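Local coordinates for protein chymotrypsin (Cellulomonas bogoriensis, PDB 2EA3) that probably cleaves peptide bonds as a secreted, chymotrypsin-like serine endopeptidase of the S1 family, this chain being its protease domain, at residues V80-V94 against G139-T151. Residues are numbered along the deposited sequence; the frame is centred on the assembly and turned at random.
Sequences VQVAGHTAAPVGSAV and GSLLAGNQAQGVT. With SO4 (sulfate ion), chain B.
With CG1 of Val80 anti to the backbone N (chi1 179°) and CD1 of Leu142 anti to its CA (chi2 166°), the two side chains reach each other tip to tip, Val80 CG1 lying 3.7 Å from Leu142 CD1. Val82 continues this apolar patch more loosely over Leu142 and Ala147, where Phe21 of strand 14-23 also packs. Past it, the backbones join at a single bridge: Ala83 N donates to Asn145 O (2.8 Å) within the carbonyl plane and nearly straight, and Ala147 N donates to Gly84 O (2.8 Å), tilted 21° from the plane of the Gly84 carbonyl. A water prolongs the join by donating to both His85 O and Ala147 O, while His85 ND1 is hydrogen-bonded to Asn170 OD1 of helix 169-176. Residues 82-92 belong to the connection that leads into the second barrel of the chymotrypsin fold, and they wrap around its hairpin 140-151, which has a classic bulge at Gln148 and Gly149 opposite Leu141. The Gln148 amide lies alongside the backbone of Thr86 to Ala88. On the far flank Ala88 CB meets Ala143 CB at 3.8 Å, and Val94 lies obliquely across Leu141, its CB 3.7 Å from Leu141 CD1.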
ATOM      1  N   VAL A  80       9.577  -0.904 -10.968  1.00 17.44           N
ATOM      2  CA  VAL A  80       9.691  -2.304 -10.672  1.00 17.76           C
ATOM      3  C   VAL A  80       8.426  -2.970 -11.199  1.00 17.66           C
ATOM      4  O   VAL A  80       7.303  -2.561 -10.864  1.00 16.67           O
ATOM      5  CB  VAL A  80       9.837  -2.551  -9.152  1.00 17.85           C
ATOM      6  CG1 VAL A  80       9.933  -4.057  -8.847  1.00 18.49           C
ATOM      7  CG2 VAL A  80      11.052  -1.791  -8.609  1.00 19.73           C
ATOM      8  N   GLN A  81       8.616  -4.020 -11.994  1.00 17.66           N
ATOM      9  CA  GLN A  81       7.497  -4.808 -12.486  1.00 18.67           C
ATOM     10  C   GLN A  81       6.886  -5.649 -11.365  1.00 18.30           C
ATOM     11  O   GLN A  81       7.597  -6.344 -10.618  1.00 19.29           O
ATOM     12  CB  GLN A  81       7.925  -5.706 -13.651  1.00 19.74           C
ATOM     13  CG  GLN A  81       8.003  -4.997 -14.990  1.00 25.05           C
ATOM     14  CD  GLN A  81       6.631  -4.712 -15.588  1.00 29.95           C
ATOM     15  OE1 GLN A  81       5.650  -5.423 -15.332  1.00 33.77           O
ATOM     16  NE2 GLN A  81       6.559  -3.664 -16.394  1.00 33.84           N
ATOM     17  N   VAL A  82       5.569  -5.575 -11.248  1.00 16.76           N
ATOM     18  CA  VAL A  82       4.820  -6.448 -10.345  1.00 17.10           C
ATOM     19  C   VAL A  82       4.417  -7.714 -11.098  1.00 17.12           C
ATOM     20  O   VAL A  82       3.625  -7.655 -12.048  1.00 16.95           O
ATOM     21  CB  VAL A  82       3.559  -5.756  -9.786  1.00 16.92           C
ATOM     22  CG1 VAL A  82       2.836  -6.671  -8.829  1.00 18.77           C
ATOM     23  CG2 VAL A  82       3.940  -4.472  -9.096  1.00 17.45           C
ATOM     24  N   ALA A  83       4.969  -8.844 -10.666  1.00 16.42           N
ATOM     25  CA  ALA A  83       4.799 -10.113 -11.378  1.00 17.34           C
ATOM     26  C   ALA A  83       3.749 -11.050 -10.759  1.00 17.36           C
ATOM     27  O   ALA A  83       3.268 -11.974 -11.414  1.00 18.05           O
ATOM     28  CB  ALA A  83       6.145 -10.822 -11.495  1.00 17.94           C
ATOM     29  N   GLY A  84       3.378 -10.804  -9.505  1.00 16.50           N
ATOM     30  CA  GLY A  84       2.461 -11.696  -8.795  1.00 15.80           C
ATOM     31  C   GLY A  84       2.315 -11.228  -7.362  1.00 15.83           C
ATOM     32  O   GLY A  84       2.770 -10.121  -7.009  1.00 15.33           O
ATOM     33  N   HIS A  85       1.684 -12.065  -6.537  1.00 14.64           N
ATOM     34  CA  HIS A  85       1.384 -11.699  -5.154  1.00 14.87           C
ATOM     35  C   HIS A  85       1.555 -12.907  -4.219  1.00 15.03           C
ATOM     36  O   HIS A  85       0.764 -13.129  -3.299  1.00 14.13           O
ATOM     37  CB  HIS A  85      -0.017 -11.083  -5.068  1.00 15.08           C
ATOM     38  CG  HIS A  85      -1.107 -11.974  -5.581  1.00 16.13           C
ATOM     39  ND1 HIS A  85      -1.852 -12.788  -4.759  1.00 18.42           N
ATOM     40  CD2 HIS A  85      -1.586 -12.168  -6.833  1.00 19.32           C
ATOM     41  CE1 HIS A  85      -2.739 -13.450  -5.478  1.00 19.37           C
ATOM     42  NE2 HIS A  85      -2.593 -13.100  -6.742  1.00 19.67           N
ATOM     43  N   THR A  86       2.624 -13.671  -4.458  1.00 15.37           N
ATOM     44  CA  THR A  86       2.960 -14.815  -3.614  1.00 16.25           C
ATOM     45  C   THR A  86       3.614 -14.282  -2.358  1.00 16.38           C
ATOM     46  O   THR A  86       4.600 -13.552  -2.450  1.00 16.17           O
ATOM     47  CB  THR A  86       3.948 -15.757  -4.315  1.00 17.00           C
ATOM     48  OG1 THR A  86       3.362 -16.206  -5.548  1.00 18.86           O
ATOM     49  CG2 THR A  86       4.255 -16.957  -3.416  1.00 18.19           C
ATOM     50  N   ALA A  87       3.064 -14.656  -1.203  1.00 16.07           N
ATOM     51  CA  ALA A  87       3.529 -14.138   0.082  1.00 16.15           C
ATOM     52  C   ALA A  87       4.910 -14.678   0.420  1.00 16.61           C
ATOM     53  O   ALA A  87       5.212 -15.856   0.178  1.00 16.91           O
ATOM     54  CB  ALA A  87       2.534 -14.473   1.198  1.00 16.46           C
ATOM     55  N   ALA A  88       5.739 -13.790   0.951  1.00 15.67           N
ATOM     56  CA  ALA A  88       7.103 -14.101   1.321  1.00 15.42           C
ATOM     57  C   ALA A  88       7.118 -14.467   2.790  1.00 15.47           C
ATOM     58  O   ALA A  88       6.298 -13.949   3.577  1.00 15.63           O
ATOM     59  CB  ALA A  88       8.020 -12.916   1.042  1.00 15.61           C
ATOM     60  N   PRO A  89       8.027 -15.378   3.179  1.00 15.37           N
ATOM     61  CA  PRO A  89       8.100 -15.772   4.577  1.00 15.66           C
ATOM     62  C   PRO A  89       8.827 -14.772   5.472  1.00 15.34           C
ATOM     63  O   PRO A  89       9.538 -13.891   4.993  1.00 15.35           O
ATOM     64  CB  PRO A  89       8.870 -17.104   4.520  1.00 15.91           C
ATOM     65  CG  PRO A  89       9.714 -16.999   3.340  1.00 15.87           C
ATOM     66  CD  PRO A  89       8.963 -16.141   2.336  1.00 15.59           C
ATOM     67  N   VAL A  90       8.661 -14.933   6.782  1.00 15.70           N
ATOM     68  CA  VAL A  90       9.432 -14.164   7.760  1.00 15.56           C
ATOM     69  C   VAL A  90      10.929 -14.252   7.417  1.00 15.13           C
ATOM     70  O   VAL A  90      11.402 -15.323   6.983  1.00 15.46           O
ATOM     71  CB  VAL A  90       9.122 -14.677   9.196  1.00 15.12           C
ATOM     72  CG1 VAL A  90      10.065 -14.080  10.231  1.00 17.39           C
ATOM     73  CG2 VAL A  90       7.649 -14.387   9.557  1.00 16.55           C
ATOM     74  N   GLY A  91      11.653 -13.147   7.589  1.00 14.07           N
ATOM     75  CA  GLY A  91      13.076 -13.034   7.230  1.00 14.80           C
ATOM     76  C   GLY A  91      13.355 -12.487   5.840  1.00 14.47           C
ATOM     77  O   GLY A  91      14.491 -12.108   5.534  1.00 14.77           O
ATOM     78  N   SER A  92      12.329 -12.425   4.996  1.00 13.64           N
ATOM     79  CA  SER A  92      12.503 -11.963   3.618  1.00 13.44           C
ATOM     80  C   SER A  92      12.870 -10.492   3.524  1.00 13.21           C
ATOM     81  O   SER A  92      12.343  -9.682   4.293  1.00 12.80           O
ATOM     82  CB  SER A  92      11.231 -12.171   2.811  1.00 13.22           C
ATOM     83  OG  SER A  92      11.011 -13.562   2.650  1.00 15.25           O
ATOM     84  N   ALA A  93      13.734 -10.154   2.562  1.00 12.64           N
ATOM     85  CA  ALA A  93      14.052  -8.759   2.285  1.00 12.39           C
ATOM     86  C   ALA A  93      12.865  -8.171   1.530  1.00 12.47           C
ATOM     87  O   ALA A  93      12.397  -8.729   0.527  1.00 13.15           O
ATOM     88  CB  ALA A  93      15.332  -8.642   1.450  1.00 13.71           C
ATOM     89  N   VAL A  94      12.366  -7.058   2.030  1.00 11.82           N
ATOM     90  CA  VAL A  94      11.239  -6.389   1.392  1.00 10.28           C
ATOM     91  C   VAL A  94      11.571  -4.909   1.234  1.00 10.23           C
ATOM     92  O   VAL A  94      12.367  -4.338   2.013  1.00  9.16           O
ATOM     93  CB  VAL A  94       9.950  -6.546   2.209  1.00 10.71           C
ATOM     94  CG1 VAL A  94       9.431  -7.981   2.119  1.00 10.35           C
ATOM     95  CG2 VAL A  94      10.176  -6.106   3.682  1.00  9.77           C
ATOM     96  N   GLY A 139       1.104   2.636   0.532  1.00  8.21           N
ATOM     97  CA  GLY A 139       2.115   2.338  -0.483  1.00  8.99           C
ATOM     98  C   GLY A 139       2.507   0.876  -0.569  1.00  9.71           C
ATOM     99  O   GLY A 139       2.121   0.072   0.258  1.00  9.74           O
ATOM    100  N   SER A 140       3.265   0.547  -1.603  1.00  9.74           N
ATOM    101  CA  SER A 140       3.575  -0.828  -1.981  1.00  9.80           C
ATOM    102  C   SER A 140       4.644  -1.432  -1.104  1.00  9.87           C
ATOM    103  O   SER A 140       5.632  -0.785  -0.783  1.00 10.72           O
ATOM    104  CB  SER A 140       4.119  -0.858  -3.417  1.00 10.28           C
ATOM    105  OG  SER A 140       3.465   0.112  -4.222  1.00  9.90           O
ATOM    106  N   LEU A 141       4.470  -2.700  -0.773  1.00  9.37           N
ATOM    107  CA  LEU A 141       5.542  -3.490  -0.200  1.00  9.20           C
ATOM    108  C   LEU A 141       5.794  -4.661  -1.145  1.00  9.49           C
ATOM    109  O   LEU A 141       4.875  -5.415  -1.458  1.00  9.80           O
ATOM    110  CB  LEU A 141       5.164  -4.019   1.186  1.00  9.89           C
ATOM    111  CG  LEU A 141       6.311  -4.770   1.866  1.00  8.70           C
ATOM    112  CD1 LEU A 141       7.423  -3.798   2.259  1.00 11.42           C
ATOM    113  CD2 LEU A 141       5.758  -5.535   3.104  1.00 11.30           C
ATOM    114  N   LEU A 142       7.039  -4.785  -1.599  1.00 10.30           N
ATOM    115  CA  LEU A 142       7.426  -5.845  -2.534  1.00 10.82           C
ATOM    116  C   LEU A 142       8.472  -6.737  -1.889  1.00 11.94           C
ATOM    117  O   LEU A 142       9.330  -6.249  -1.152  1.00 11.48           O
ATOM    118  CB  LEU A 142       8.037  -5.222  -3.801  1.00 11.84           C
ATOM    119  CG  LEU A 142       7.141  -4.444  -4.755  1.00 12.89           C
ATOM    120  CD1 LEU A 142       8.028  -3.633  -5.721  1.00 15.42           C
ATOM    121  CD2 LEU A 142       6.256  -5.392  -5.505  1.00 13.56           C
ATOM    122  N   ALA A 143       8.398  -8.033  -2.168  1.00 11.92           N
ATOM    123  CA  ALA A 143       9.548  -8.906  -1.985  1.00 13.33           C
ATOM    124  C   ALA A 143       9.961  -9.261  -3.399  1.00 13.31           C
ATOM    125  O   ALA A 143       9.279 -10.025  -4.066  1.00 14.80           O
ATOM    126  CB  ALA A 143       9.172 -10.123  -1.208  1.00 13.51           C
ATOM    127  N   GLY A 144      11.032  -8.650  -3.879  1.00 14.46           N
ATOM    128  CA  GLY A 144      11.424  -8.790  -5.280  1.00 16.02           C
ATOM    129  C   GLY A 144      10.319  -8.243  -6.184  1.00 16.23           C
ATOM    130  O   GLY A 144       9.985  -7.056  -6.118  1.00 16.91           O
ATOM    131  N   ASN A 145       9.749  -9.089  -7.035  1.00 15.55           N
ATOM    132  CA  ASN A 145       8.664  -8.637  -7.900  1.00 16.26           C
ATOM    133  C   ASN A 145       7.285  -9.092  -7.433  1.00 15.09           C
ATOM    134  O   ASN A 145       6.319  -9.050  -8.205  1.00 15.79           O
ATOM    135  CB  ASN A 145       8.910  -9.042  -9.366  1.00 17.35           C
ATOM    136  CG  ASN A 145      10.176  -8.423  -9.941  1.00 21.68           C
ATOM    137  OD1 ASN A 145      10.189  -7.264 -10.394  1.00 26.49           O
ATOM    138  ND2 ASN A 145      11.256  -9.204  -9.934  1.00 25.51           N
ATOM    139  N   GLN A 146       7.177  -9.505  -6.172  1.00 13.58           N
ATOM    140  CA  GLN A 146       5.930 -10.083  -5.664  1.00 12.60           C
ATOM    141  C   GLN A 146       5.317  -9.127  -4.670  1.00 11.74           C
ATOM    142  O   GLN A 146       5.970  -8.755  -3.704  1.00 11.51           O
ATOM    143  CB  GLN A 146       6.203 -11.418  -4.968  1.00 13.38           C
ATOM    144  CG  GLN A 146       6.783 -12.492  -5.898  1.00 14.96           C
ATOM    145  CD  GLN A 146       5.824 -12.922  -6.979  1.00 16.71           C
ATOM    146  OE1 GLN A 146       6.192 -12.976  -8.150  1.00 23.09           O
ATOM    147  NE2 GLN A 146       4.588 -13.241  -6.604  1.00 16.53           N
ATOM    148  N   ALA A 147       4.083  -8.723  -4.929  1.00 11.40           N
ATOM    149  CA  ALA A 147       3.349  -7.830  -4.014  1.00 11.38           C
ATOM    150  C   ALA A 147       3.089  -8.522  -2.687  1.00 11.41           C
ATOM    151  O   ALA A 147       2.539  -9.629  -2.672  1.00 12.41           O
ATOM    152  CB  ALA A 147       2.018  -7.431  -4.630  1.00 10.60           C
ATOM    153  N   GLN A 148       3.416  -7.847  -1.579  1.00 10.44           N
ATOM    154  CA  GLN A 148       3.228  -8.412  -0.239  1.00 10.18           C
ATOM    155  C   GLN A 148       2.099  -7.720   0.517  1.00 10.32           C
ATOM    156  O   GLN A 148       1.353  -8.357   1.258  1.00 10.04           O
ATOM    157  CB  GLN A 148       4.497  -8.266   0.609  1.00  9.72           C
ATOM    158  CG  GLN A 148       5.730  -8.949   0.003  1.00 10.89           C
ATOM    159  CD  GLN A 148       5.458 -10.398  -0.227  1.00 12.05           C
ATOM    160  OE1 GLN A 148       5.521 -10.895  -1.366  1.00 16.23           O
ATOM    161  NE2 GLN A 148       5.079 -11.083   0.831  1.00 11.08           N
ATOM    162  N   GLY A 149       2.041  -6.402   0.406  1.00  9.31           N
ATOM    163  CA  GLY A 149       1.164  -5.680   1.318  1.00  9.00           C
ATOM    164  C   GLY A 149       1.152  -4.204   1.025  1.00  8.48           C
ATOM    165  O   GLY A 149       1.880  -3.725   0.157  1.00  8.57           O
ATOM    166  N   VAL A 150       0.298  -3.487   1.742  1.00  8.30           N
ATOM    167  CA  VAL A 150       0.282  -2.032   1.633  1.00  8.52           C
ATOM    168  C   VAL A 150       0.591  -1.449   3.013  1.00  8.89           C
ATOM    169  O   VAL A 150       0.226  -2.026   4.047  1.00  8.33           O
ATOM    170  CB  VAL A 150      -1.048  -1.483   1.095  1.00  8.33           C
ATOM    171  CG1 VAL A 150      -1.295  -1.995  -0.326  1.00 10.64           C
ATOM    172  CG2 VAL A 150      -2.239  -1.851   2.030  1.00 10.36           C
ATOM    173  N   THR A 151       1.278  -0.309   3.019  1.00  8.31           N
ATOM    174  CA  THR A 151       1.745   0.296   4.262  1.00  8.56           C
ATOM    175  C   THR A 151       0.591   0.693   5.186  1.00  8.91           C
ATOM    176  O   THR A 151      -0.311   1.410   4.765  1.00  8.76           O
ATOM    177  CB  THR A 151       2.602   1.536   3.919  1.00  8.43           C
ATOM    178  OG1 THR A 151       3.613   1.123   2.987  1.00  8.33           O
ATOM    179  CG2 THR A 151       3.257   2.111   5.171  1.00  8.90           C
TER
HETATM  180  S   SO4 B 190      15.433 -13.164   0.637  1.00 44.14           S
HETATM  181  O1  SO4 B 190      16.166 -13.263  -0.619  1.00 45.49           O
HETATM  182  O2  SO4 B 190      16.369 -13.091   1.752  1.00 45.10           O
HETATM  183  O3  SO4 B 190      14.594 -11.972   0.633  1.00 44.84           O
HETATM  184  O4  SO4 B 190      14.590 -14.346   0.798  1.00 45.33           O
HETATM  185  O   HOH W   1       1.377 -11.580  -1.019  1.00 16.36           O